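Long-range contacts in periplasmic binding protein/LacI transcriptional regulator (Alkaliphilus metalliredigens, PDB 3CTP), which probably regulates transcription as a DNA-binding LacI-family repressor, and binds beta-D-xylulofuranose in the crystal: residues S71-N76 with N268-E273; I175-G180 with G234-N239; T280-P285 with M313-I318. One frame throughout, in Å; residues are numbered along the deposited sequence.

Interaction 1 (S71-N76 with N268-E273). With XLF (beta-D-xylulofuranose), chain C.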
loop_
_atom_site.group_PDB
_atom_site.type_symbol
_atom_site.label_atom_id
_atom_site.label_comp_id
_atom_site.label_asym_id
_atom_site.label_seq_id
_atom_site.Cartn_x
_atom_site.Cartn_y
_atom_site.Cartn_z
ATOM N N SER A 71 -1.918 -3.101 -2.175
ATOM C CA SER A 71 -0.520 -2.732 -2.597
ATOM C C SER A 71 -0.414 -1.566 -3.576
ATOM O O SER A 71 0.621 -0.908 -3.648
ATOM C CB SER A 71 0.264 -3.887 -3.165
ATOM O OG SER A 71 -0.013 -4.098 -4.536
ATOM N N ASN A 72 -1.489 -1.271 -4.297
ATOM C CA ASN A 72 -1.528 -0.007 -5.054
ATOM C C ASN A 72 -1.994 1.111 -4.125
ATOM O O ASN A 72 -3.089 1.031 -3.563
ATOM C CB ASN A 72 -2.504 -0.194 -6.228
ATOM C CG ASN A 72 -2.653 1.054 -7.064
ATOM O OD1 ASN A 72 -2.303 2.174 -6.639
ATOM N ND2 ASN A 72 -3.168 0.873 -8.296
ATOM N N PRO A 73 -1.132 2.112 -3.905
ATOM C CA PRO A 73 -1.464 3.204 -2.996
ATOM C C PRO A 73 -2.840 3.770 -3.216
ATOM O O PRO A 73 -3.520 4.118 -2.265
ATOM C CB PRO A 73 -0.398 4.260 -3.335
ATOM C CG PRO A 73 0.812 3.411 -3.600
ATOM C CD PRO A 73 0.244 2.258 -4.447
ATOM N N PHE A 74 -3.283 3.862 -4.463
ATOM C CA PHE A 74 -4.594 4.469 -4.696
ATOM C C PHE A 74 -5.680 3.641 -3.988
ATOM O O PHE A 74 -6.607 4.184 -3.369
ATOM C CB PHE A 74 -4.912 4.511 -6.209
ATOM C CG PHE A 74 -6.316 5.005 -6.494
ATOM C CD1 PHE A 74 -6.588 6.361 -6.450
ATOM C CD2 PHE A 74 -7.337 4.102 -6.737
ATOM C CE1 PHE A 74 -7.899 6.827 -6.673
ATOM C CE2 PHE A 74 -8.653 4.538 -6.956
ATOM C CZ PHE A 74 -8.923 5.912 -6.916
ATOM N N PHE A 75 -5.581 2.321 -4.064
ATOM C CA PHE A 75 -6.639 1.527 -3.434
ATOM C C PHE A 75 -6.536 1.502 -1.916
ATOM O O PHE A 75 -7.572 1.369 -1.238
ATOM C CB PHE A 75 -6.695 0.102 -3.991
ATOM C CG PHE A 75 -7.245 0.060 -5.383
ATOM C CD1 PHE A 75 -8.580 0.388 -5.614
ATOM C CD2 PHE A 75 -6.431 -0.254 -6.445
ATOM C CE1 PHE A 75 -9.096 0.396 -6.931
ATOM C CE2 PHE A 75 -6.933 -0.227 -7.751
ATOM C CZ PHE A 75 -8.266 0.078 -7.988
ATOM N N ASN A 76 -5.339 1.602 -1.369
ATOM C CA ASN A 76 -5.348 1.688 0.095
ATOM C C ASN A 76 -5.859 3.035 0.583
ATOM O O ASN A 76 -6.526 3.115 1.614
ATOM C CB ASN A 76 -4.051 1.210 0.763
ATOM C CG ASN A 76 -2.838 2.013 0.410
ATOM O OD1 ASN A 76 -2.770 3.206 0.749
ATOM N ND2 ASN A 76 -1.774 1.335 -0.142
ATOM N N ASN A 268 -3.165 10.793 -8.621
ATOM C CA ASN A 268 -2.738 11.555 -7.437
ATOM C C ASN A 268 -2.803 10.680 -6.190
ATOM O O ASN A 268 -3.382 11.068 -5.170
ATOM C CB ASN A 268 -3.574 12.821 -7.228
ATOM C CG ASN A 268 -2.905 13.778 -6.242
ATOM O OD1 ASN A 268 -1.710 13.653 -5.964
ATOM N ND2 ASN A 268 -3.684 14.723 -5.691
ATOM N N SER A 269 -2.174 9.511 -6.269
ATOM C CA SER A 269 -1.962 8.718 -5.058
ATOM C C SER A 269 -0.636 9.112 -4.369
ATOM O O SER A 269 0.197 9.859 -4.927
ATOM C CB SER A 269 -1.974 7.223 -5.377
ATOM O OG SER A 269 -0.832 6.867 -6.142
ATOM N N PHE A 270 -0.436 8.647 -3.140
ATOM C CA PHE A 270 0.662 9.226 -2.388
ATOM C C PHE A 270 2.033 8.935 -2.968
ATOM O O PHE A 270 2.995 9.650 -2.690
ATOM C CB PHE A 270 0.584 8.838 -0.893
ATOM C CG PHE A 270 0.913 7.394 -0.590
ATOM C CD1 PHE A 270 2.235 6.966 -0.577
ATOM C CD2 PHE A 270 -0.096 6.498 -0.209
ATOM C CE1 PHE A 270 2.576 5.619 -0.247
ATOM C CE2 PHE A 270 0.220 5.162 0.129
ATOM C CZ PHE A 270 1.567 4.725 0.102
ATOM N N ILE A 271 2.142 7.905 -3.795
ATOM C CA ILE A 271 3.458 7.544 -4.321
ATOM C C ILE A 271 4.045 8.650 -5.189
ATOM O O ILE A 271 5.276 8.802 -5.281
ATOM C CB ILE A 271 3.396 6.192 -5.089
ATOM C CG1 ILE A 271 4.802 5.669 -5.381
ATOM C CG2 ILE A 271 2.599 6.334 -6.358
ATOM C CD1 ILE A 271 5.515 5.181 -4.111
ATOM N N GLY A 272 3.191 9.432 -5.833
ATOM C CA GLY A 272 3.684 10.512 -6.705
ATOM C C GLY A 272 4.351 11.670 -5.965
ATOM O O GLY A 272 5.197 12.389 -6.532
ATOM N N GLU A 273 4.006 11.843 -4.691
ATOM C CA GLU A 273 4.580 12.915 -3.889
ATOM C C GLU A 273 5.742 12.379 -3.075
ATOM O O GLU A 273 6.703 13.081 -2.732
ATOM C CB GLU A 273 3.489 13.533 -2.994
ATOM C CG GLU A 273 3.954 14.738 -2.169
ATOM C CD GLU A 273 4.713 15.792 -2.980
ATOM O OE1 GLU A 273 4.128 16.364 -3.929
ATOM O OE2 GLU A 273 5.898 16.069 -2.649
HETATM O O4 XLF C . -8.283 0.990 -12.882
HETATM C C4 XLF C . -7.508 2.186 -12.770
HETATM C C5 XLF C . -6.051 1.810 -12.998
HETATM O O5 XLF C . -5.414 1.905 -11.720
HETATM C C3 XLF C . -7.544 2.722 -11.348
HETATM O O3 XLF C . -8.332 3.916 -11.250
HETATM C C2 XLF C . -6.087 2.993 -11.093
HETATM O O2 XLF C . -5.676 4.226 -11.719
HETATM C C1 XLF C . -5.740 2.998 -9.618
HETATM O O1 XLF C . -4.319 3.139 -9.467
HETATM O O HOH W 1 -1.393 4.652 -7.860
#

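Interaction 2 (I175-G180 with G234-N239). With XLF (beta-D-xylulofuranose), chain C.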
loop_
_atom_site.group_PDB
_atom_site.type_symbol
_atom_site.label_atom_id
_atom_site.label_comp_id
_atom_site.label_asym_id
_atom_site.label_seq_id
_atom_site.Cartn_x
_atom_site.Cartn_y
_atom_site.Cartn_z
ATOM N N ILE A 175 5.663 10.814 -28.451
ATOM C CA ILE A 175 4.927 10.485 -27.219
ATOM C C ILE A 175 4.620 9.002 -27.108
ATOM O O ILE A 175 4.240 8.374 -28.101
ATOM C CB ILE A 175 3.637 11.310 -27.189
ATOM C CG1 ILE A 175 4.005 12.784 -26.987
ATOM C CG2 ILE A 175 2.658 10.816 -26.104
ATOM C CD1 ILE A 175 2.822 13.740 -27.190
ATOM N N LEU A 176 4.789 8.471 -25.886
ATOM C CA LEU A 176 4.472 7.081 -25.576
ATOM C C LEU A 176 3.369 7.071 -24.540
ATOM O O LEU A 176 3.407 7.864 -23.579
ATOM C CB LEU A 176 5.703 6.434 -24.930
ATOM C CG LEU A 176 5.544 5.028 -24.338
ATOM C CD1 LEU A 176 5.187 4.016 -25.413
ATOM C CD2 LEU A 176 6.833 4.598 -23.655
ATOM N N HIS A 177 2.411 6.164 -24.697
ATOM C CA HIS A 177 1.447 5.906 -23.603
ATOM C C HIS A 177 1.632 4.459 -23.164
ATOM O O HIS A 177 1.512 3.539 -23.979
ATOM C CB HIS A 177 0.003 6.157 -24.057
ATOM C CG HIS A 177 -1.029 5.737 -23.053
ATOM N ND1 HIS A 177 -0.847 5.903 -21.698
ATOM C CD2 HIS A 177 -2.253 5.176 -23.203
ATOM C CE1 HIS A 177 -1.920 5.450 -21.048
ATOM N NE2 HIS A 177 -2.788 5.018 -21.940
ATOM N N ILE A 178 1.998 4.283 -21.890
ATOM C CA ILE A 178 2.026 2.961 -21.286
ATOM C C ILE A 178 0.620 2.759 -20.749
ATOM O O ILE A 178 0.220 3.411 -19.761
ATOM C CB ILE A 178 3.073 2.882 -20.189
ATOM C CG1 ILE A 178 4.446 3.057 -20.871
ATOM C CG2 ILE A 178 2.993 1.505 -19.471
ATOM C CD1 ILE A 178 5.654 3.093 -19.942
ATOM N N LYS A 179 -0.143 1.931 -21.466
ATOM C CA LYS A 179 -1.562 1.730 -21.157
ATOM C C LYS A 179 -1.788 0.533 -20.272
ATOM O O LYS A 179 -0.934 -0.357 -20.154
ATOM C CB LYS A 179 -2.404 1.641 -22.443
ATOM C CG LYS A 179 -2.194 0.407 -23.232
ATOM C CD LYS A 179 -3.169 0.348 -24.490
ATOM C CE LYS A 179 -4.611 0.216 -24.109
ATOM N NZ LYS A 179 -4.982 -1.084 -23.461
ATOM N N GLY A 180 -2.929 0.536 -19.610
ATOM C CA GLY A 180 -3.251 -0.534 -18.673
ATOM C C GLY A 180 -3.894 -1.697 -19.386
ATOM O O GLY A 180 -4.158 -1.635 -20.603
ATOM N N GLY A 234 7.798 12.621 -24.144
ATOM C CA GLY A 234 6.897 12.545 -22.999
ATOM C C GLY A 234 6.264 11.168 -22.932
ATOM O O GLY A 234 6.054 10.526 -23.965
ATOM N N ILE A 235 5.928 10.743 -21.719
ATOM C CA ILE A 235 5.297 9.440 -21.511
ATOM C C ILE A 235 4.115 9.638 -20.583
ATOM O O ILE A 235 4.268 10.259 -19.517
ATOM C CB ILE A 235 6.283 8.481 -20.817
ATOM C CG1 ILE A 235 7.540 8.305 -21.667
ATOM C CG2 ILE A 235 5.622 7.099 -20.616
ATOM C CD1 ILE A 235 8.636 7.525 -20.956
ATOM N N PHE A 236 2.950 9.113 -20.970
ATOM C CA PHE A 236 1.786 9.080 -20.087
ATOM C C PHE A 236 1.656 7.638 -19.606
ATOM O O PHE A 236 1.544 6.724 -20.428
ATOM C CB PHE A 236 0.519 9.493 -20.884
ATOM C CG PHE A 236 -0.798 9.291 -20.147
ATOM C CD1 PHE A 236 -0.912 9.572 -18.796
ATOM C CD2 PHE A 236 -1.943 8.872 -20.855
ATOM C CE1 PHE A 236 -2.136 9.382 -18.128
ATOM C CE2 PHE A 236 -3.178 8.671 -20.192
ATOM C CZ PHE A 236 -3.275 8.952 -18.831
ATOM N N VAL A 237 1.704 7.439 -18.287
ATOM C CA VAL A 237 1.570 6.095 -17.725
ATOM C C VAL A 237 0.220 5.957 -17.036
ATOM O O VAL A 237 -0.249 6.884 -16.371
ATOM C CB VAL A 237 2.694 5.796 -16.706
ATOM C CG1 VAL A 237 2.642 4.310 -16.323
ATOM C CG2 VAL A 237 4.066 6.145 -17.294
ATOM N N PHE A 238 -0.415 4.802 -17.206
ATOM C CA PHE A 238 -1.828 4.667 -16.829
ATOM C C PHE A 238 -2.148 4.899 -15.363
ATOM O O PHE A 238 -3.306 5.194 -15.034
ATOM C CB PHE A 238 -2.393 3.305 -17.291
ATOM C CG PHE A 238 -1.795 2.108 -16.572
ATOM C CD1 PHE A 238 -2.427 1.572 -15.447
ATOM C CD2 PHE A 238 -0.652 1.483 -17.057
ATOM C CE1 PHE A 238 -1.877 0.473 -14.821
ATOM C CE2 PHE A 238 -0.109 0.371 -16.439
ATOM C CZ PHE A 238 -0.732 -0.137 -15.317
ATOM N N ASN A 239 -1.185 4.719 -14.456
ATOM C CA ASN A 239 -1.417 5.169 -13.081
ATOM C C ASN A 239 -0.128 5.515 -12.395
ATOM O O ASN A 239 0.952 5.347 -12.974
ATOM C CB ASN A 239 -2.281 4.178 -12.261
ATOM C CG ASN A 239 -1.577 2.892 -11.953
ATOM O OD1 ASN A 239 -0.364 2.806 -12.045
ATOM N ND2 ASN A 239 -2.351 1.851 -11.573
HETATM O O4 XLF C . -8.283 0.990 -12.882
HETATM C C4 XLF C . -7.508 2.186 -12.770
HETATM C C5 XLF C . -6.051 1.810 -12.998
HETATM O O5 XLF C . -5.414 1.905 -11.720
HETATM C C3 XLF C . -7.544 2.722 -11.348
HETATM O O3 XLF C . -8.332 3.916 -11.250
HETATM C C2 XLF C . -6.087 2.993 -11.093
HETATM O O2 XLF C . -5.676 4.226 -11.719
HETATM C C1 XLF C . -5.740 2.998 -9.618
HETATM O O1 XLF C . -4.319 3.139 -9.467
#

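Interaction 3 (T280-P285 with M313-I318). With XLF (beta-D-xylulofuranose), chain C.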
loop_
_atom_site.group_PDB
_atom_site.type_symbol
_atom_site.label_atom_id
_atom_site.label_comp_id
_atom_site.label_asym_id
_atom_site.label_seq_id
_atom_site.Cartn_x
_atom_site.Cartn_y
_atom_site.Cartn_z
ATOM N N THR A 280 3.916 14.707 -11.947
ATOM C CA THR A 280 2.735 15.336 -12.528
ATOM C C THR A 280 1.698 14.254 -12.790
ATOM O O THR A 280 2.038 13.142 -13.234
ATOM C CB THR A 280 3.106 16.013 -13.837
ATOM O OG1 THR A 280 4.018 17.077 -13.543
ATOM C CG2 THR A 280 1.862 16.551 -14.551
ATOM N N THR A 281 0.442 14.553 -12.506
ATOM C CA THR A 281 -0.560 13.482 -12.539
ATOM C C THR A 281 -1.947 14.072 -12.728
ATOM O O THR A 281 -2.115 15.284 -12.801
ATOM C CB THR A 281 -0.477 12.624 -11.247
ATOM O OG1 THR A 281 -1.332 11.470 -11.359
ATOM C CG2 THR A 281 -0.892 13.463 -10.036
ATOM N N ILE A 282 -2.930 13.198 -12.869
ATOM C CA ILE A 282 -4.323 13.593 -12.947
ATOM C C ILE A 282 -4.976 13.125 -11.656
ATOM O O ILE A 282 -4.930 11.947 -11.287
ATOM C CB ILE A 282 -5.051 12.896 -14.115
ATOM C CG1 ILE A 282 -4.323 13.148 -15.450
ATOM C CG2 ILE A 282 -6.515 13.372 -14.182
ATOM C CD1 ILE A 282 -4.272 14.643 -15.867
ATOM N N ASN A 283 -5.582 14.063 -10.946
ATOM C CA ASN A 283 -6.239 13.766 -9.688
ATOM C C ASN A 283 -7.535 12.992 -9.830
ATOM O O ASN A 283 -8.450 13.457 -10.508
ATOM C CB ASN A 283 -6.581 15.098 -8.989
ATOM C CG ASN A 283 -7.115 14.906 -7.589
ATOM O OD1 ASN A 283 -6.356 14.555 -6.673
ATOM N ND2 ASN A 283 -8.425 15.155 -7.397
ATOM N N GLN A 284 -7.636 11.834 -9.156
ATOM C CA GLN A 284 -8.956 11.252 -8.868
ATOM C C GLN A 284 -9.437 11.722 -7.513
ATOM O O GLN A 284 -8.669 11.670 -6.531
ATOM C CB GLN A 284 -8.885 9.718 -8.826
ATOM C CG GLN A 284 -8.574 9.072 -10.148
ATOM C CD GLN A 284 -9.007 7.619 -10.156
ATOM O OE1 GLN A 284 -10.197 7.336 -10.127
ATOM N NE2 GLN A 284 -8.043 6.686 -10.247
ATOM N N PRO A 285 -10.686 12.213 -7.438
ATOM C CA PRO A 285 -11.126 12.849 -6.193
ATOM C C PRO A 285 -11.604 11.812 -5.195
ATOM O O PRO A 285 -12.804 11.496 -5.116
ATOM C CB PRO A 285 -12.285 13.747 -6.640
ATOM C CG PRO A 285 -12.850 13.045 -7.871
ATOM C CD PRO A 285 -11.634 12.410 -8.555
ATOM N N MET A 313 -17.065 11.371 -11.503
ATOM C CA MET A 313 -16.499 12.513 -10.772
ATOM C C MET A 313 -15.389 13.228 -11.552
ATOM O O MET A 313 -14.554 12.611 -12.204
ATOM C CB MET A 313 -15.890 12.089 -9.400
ATOM C CG MET A 313 -16.789 11.429 -8.354
ATOM S SD MET A 313 -18.240 12.399 -7.824
ATOM C CE MET A 313 -19.216 11.332 -8.767
ATOM N N GLU A 314 -15.363 14.552 -11.437
ATOM C CA GLU A 314 -14.431 15.380 -12.179
ATOM C C GLU A 314 -12.988 15.146 -11.736
ATOM O O GLU A 314 -12.700 15.021 -10.535
ATOM C CB GLU A 314 -14.808 16.853 -11.907
ATOM C CG GLU A 314 -13.936 17.895 -12.580
ATOM C CD GLU A 314 -14.411 19.322 -12.306
ATOM O OE1 GLU A 314 -15.426 19.492 -11.605
ATOM O OE2 GLU A 314 -13.752 20.271 -12.778
ATOM N N VAL A 315 -12.086 15.157 -12.722
ATOM C CA VAL A 315 -10.636 15.067 -12.484
ATOM C C VAL A 315 -9.959 16.392 -12.812
ATOM O O VAL A 315 -10.547 17.261 -13.470
ATOM C CB VAL A 315 -9.987 13.929 -13.321
ATOM C CG1 VAL A 315 -10.615 12.593 -12.901
ATOM C CG2 VAL A 315 -10.192 14.169 -14.795
ATOM N N LYS A 316 -8.729 16.550 -12.349
ATOM C CA LYS A 316 -7.983 17.760 -12.666
ATOM C C LYS A 316 -6.495 17.482 -12.714
ATOM O O LYS A 316 -5.995 16.571 -12.047
ATOM C CB LYS A 316 -8.254 18.822 -11.618
ATOM C CG LYS A 316 -7.719 18.457 -10.282
ATOM C CD LYS A 316 -8.121 19.455 -9.194
ATOM C CE LYS A 316 -7.538 18.984 -7.859
ATOM N NZ LYS A 316 -8.439 19.285 -6.700
ATOM N N LEU A 317 -5.790 18.284 -13.502
ATOM C CA LEU A 317 -4.345 18.148 -13.642
ATOM C C LEU A 317 -3.627 18.656 -12.398
ATOM O O LEU A 317 -3.957 19.744 -11.884
ATOM C CB LEU A 317 -3.906 18.979 -14.848
ATOM C CG LEU A 317 -2.406 19.122 -15.030
ATOM C CD1 LEU A 317 -1.877 17.779 -15.500
ATOM C CD2 LEU A 317 -2.150 20.194 -16.083
ATOM N N ILE A 318 -2.658 17.875 -11.910
ATOM C CA ILE A 318 -1.802 18.304 -10.794
ATOM C C ILE A 318 -0.381 18.415 -11.349
ATOM O O ILE A 318 0.258 17.397 -11.654
ATOM C CB ILE A 318 -1.804 17.276 -9.642
ATOM C CG1 ILE A 318 -3.229 16.954 -9.193
ATOM C CG2 ILE A 318 -0.903 17.760 -8.475
ATOM C CD1 ILE A 318 -3.974 18.114 -8.610
HETATM O O4 XLF C . -8.283 0.990 -12.882
HETATM C C4 XLF C . -7.508 2.186 -12.770
HETATM C C5 XLF C . -6.051 1.810 -12.998
HETATM O O5 XLF C . -5.414 1.905 -11.720
HETATM C C3 XLF C . -7.544 2.722 -11.348
HETATM O O3 XLF C . -8.332 3.916 -11.250
HETATM C C2 XLF C . -6.087 2.993 -11.093
HETATM O O2 XLF C . -5.676 4.226 -11.719
HETATM C C1 XLF C . -5.740 2.998 -9.618
HETATM O O1 XLF C . -4.319 3.139 -9.467
HETATM O O HOH W 2 -10.505 16.250 -9.200
#

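Interaction 1 (S71-N76 with N268-E273)
F270 carries CG between its backbone N and carbonyl carbon (chi1 72°), and the ring beyond it turns one face to P73 in the first turn of helix 73-88. P73 CB lies 3.9 Å from the F270 ring centroid, displaced toward the rim, in a CH-pi contact, the two side chains crossing at about a right angle. N76 repeats that first torsion (chi1 63°); its OD1 reaches the ring edge in plane, 3.6 Å from F270 CE2, while ND2 is held by I70 O. P73 CG rests on I271 CB at 4.1 Å. No direct hydrogen bond joins the segments. Instead a water bridges them, donating to N72 OD1 and accepting from S269 OG, each 2.9 Å from its oxygen. N72 is the N-cap: its OD1 also takes F74 N at 2.9 Å, with the donor 42° out of the carbonyl plane. The N72 ND2 group gives a hydrogen bond to sugar O1 (2.8 Å) and another to D213. F214 of the second subunit meets the F270 ring as well. With OD1 gripped by two donors and ND2 by two acceptors, the N72 amide is probably held in one orientation, which would link the sugar bond to the helix start and, through water, to S269.

Interaction 2 (I175-G180 with G234-N239)
H177 and I178 both donate to one carbonyl, F236 O, across two parallel strands inclined at 16°. I178 N reaches F236 O at 2.9 Å, nearly along the C=O axis; H177 ND1 reaches the same oxygen at 2.8 Å, almost straight (170°), the oxygen lying close to the imidazole plane but the donor 53° above the carbonyl plane. The other rungs are L176 N to G234 O (3.1 Å), F236 N to L176 O (2.9 Å) and a weak, bent F238 N to I178 O. These are the two middle strands of a four-stranded parallel sheet flanked by helices, as in the periplasmic-binding-protein-like fold. The H177 and F236 rings run nearly parallel but slid apart, centroids 4.6 Å distant, and F194 stacks on F236. L176, I178, I235 and V237 fill the other face. K179 NZ hydrogen-bonds to G180 O and makes salt bridges to E209 and E188. Past the strand ends, G180 CA sits over the centre of the F238 ring, 3.7 Å from its centroid. N239 follows the pairing as N-cap of helix 240-252: OD1 takes A242 N, and ND2 donates to sugar O5 (3.1 Å) and to D213, consistent with an amide held in place for the sugar.

Interaction 3 (T280-P285 with M313-I318)
I282 sends its two branches to different neighbours on the opposing strand. CG1 is anti to the carbonyl carbon (chi1 -55°), and CD1 at its end meets L317 CD1 at 4.0 Å; the other branch, CG2, packs on V315 CB at 3.6 Å. Both pairs cross obliquely, and M162 of helix 156-169 covers I282 and V315. On the other face of the sheet the side chains run side by side instead: T281 CG2 lies 3.9 Å from I318 CB, and N283 aligns with K316. N283 CB touches I318 CG1 at 3.8 Å. N283 CG, anti to its backbone N (chi1 -173°), lies beside K316 on the face shared with I318, while OD1 turns to N268 ND2. The N283 ND2 group donates to a water that in turn donates to E314 O. T281 OG1 is taken up by D240.

The backbones are antiparallel but strongly twisted, at 136°. T281 and I318 exchange two bonds as a hydrogen-bonded pair, I318 N to T281 O being 2.8 Å, and N283 N reaches K316 O. In the type I periplasmic-binding-protein fold of LacI-family regulators, two subdomains are joined by three crossing strands. These segments are consistent with two of them, and the backbone bonds of M313 to S153 and D155 tie in a third, where S154 OG donates to Q284 OE1.

Buried here, N283 O and K316 N have no hydrogen-bonding partner in the model; V315 CB comes within 3.2 Å of N283 O. P285 CG presses on M313 CB at 3.5 Å, and the M313 chain then bends away toward helix 286-302. Q284 CB points away from 313-318, and the chain is extended beyond CG, with NE2 donating to sugar O3 at 3.0 Å and also to D267.

Overall arrangement
Each contact gives the sugar one side-chain amide hydrogen bond (N72, N239, Q284), and interaction 1 adds the F74 and F75 rings. Interactions 1 and 2 are wholly buried, whereas interaction 3 is partly so, with E314 and K316 exposed. Interaction 1 joins two loop-to-helix starts by apolar packing and water, and it alone is touched by the second subunit. Interactions 2 and 3 are strand pairings, the first parallel inside the four-stranded sheet, the second antiparallel at the edge of the mixed sheet. Interaction 2 is nested in the loop that interaction 1 closes, and N72 and N239 touch. Interactions 1 and 3 meet through N268 and N283, a probable hydrogen bond.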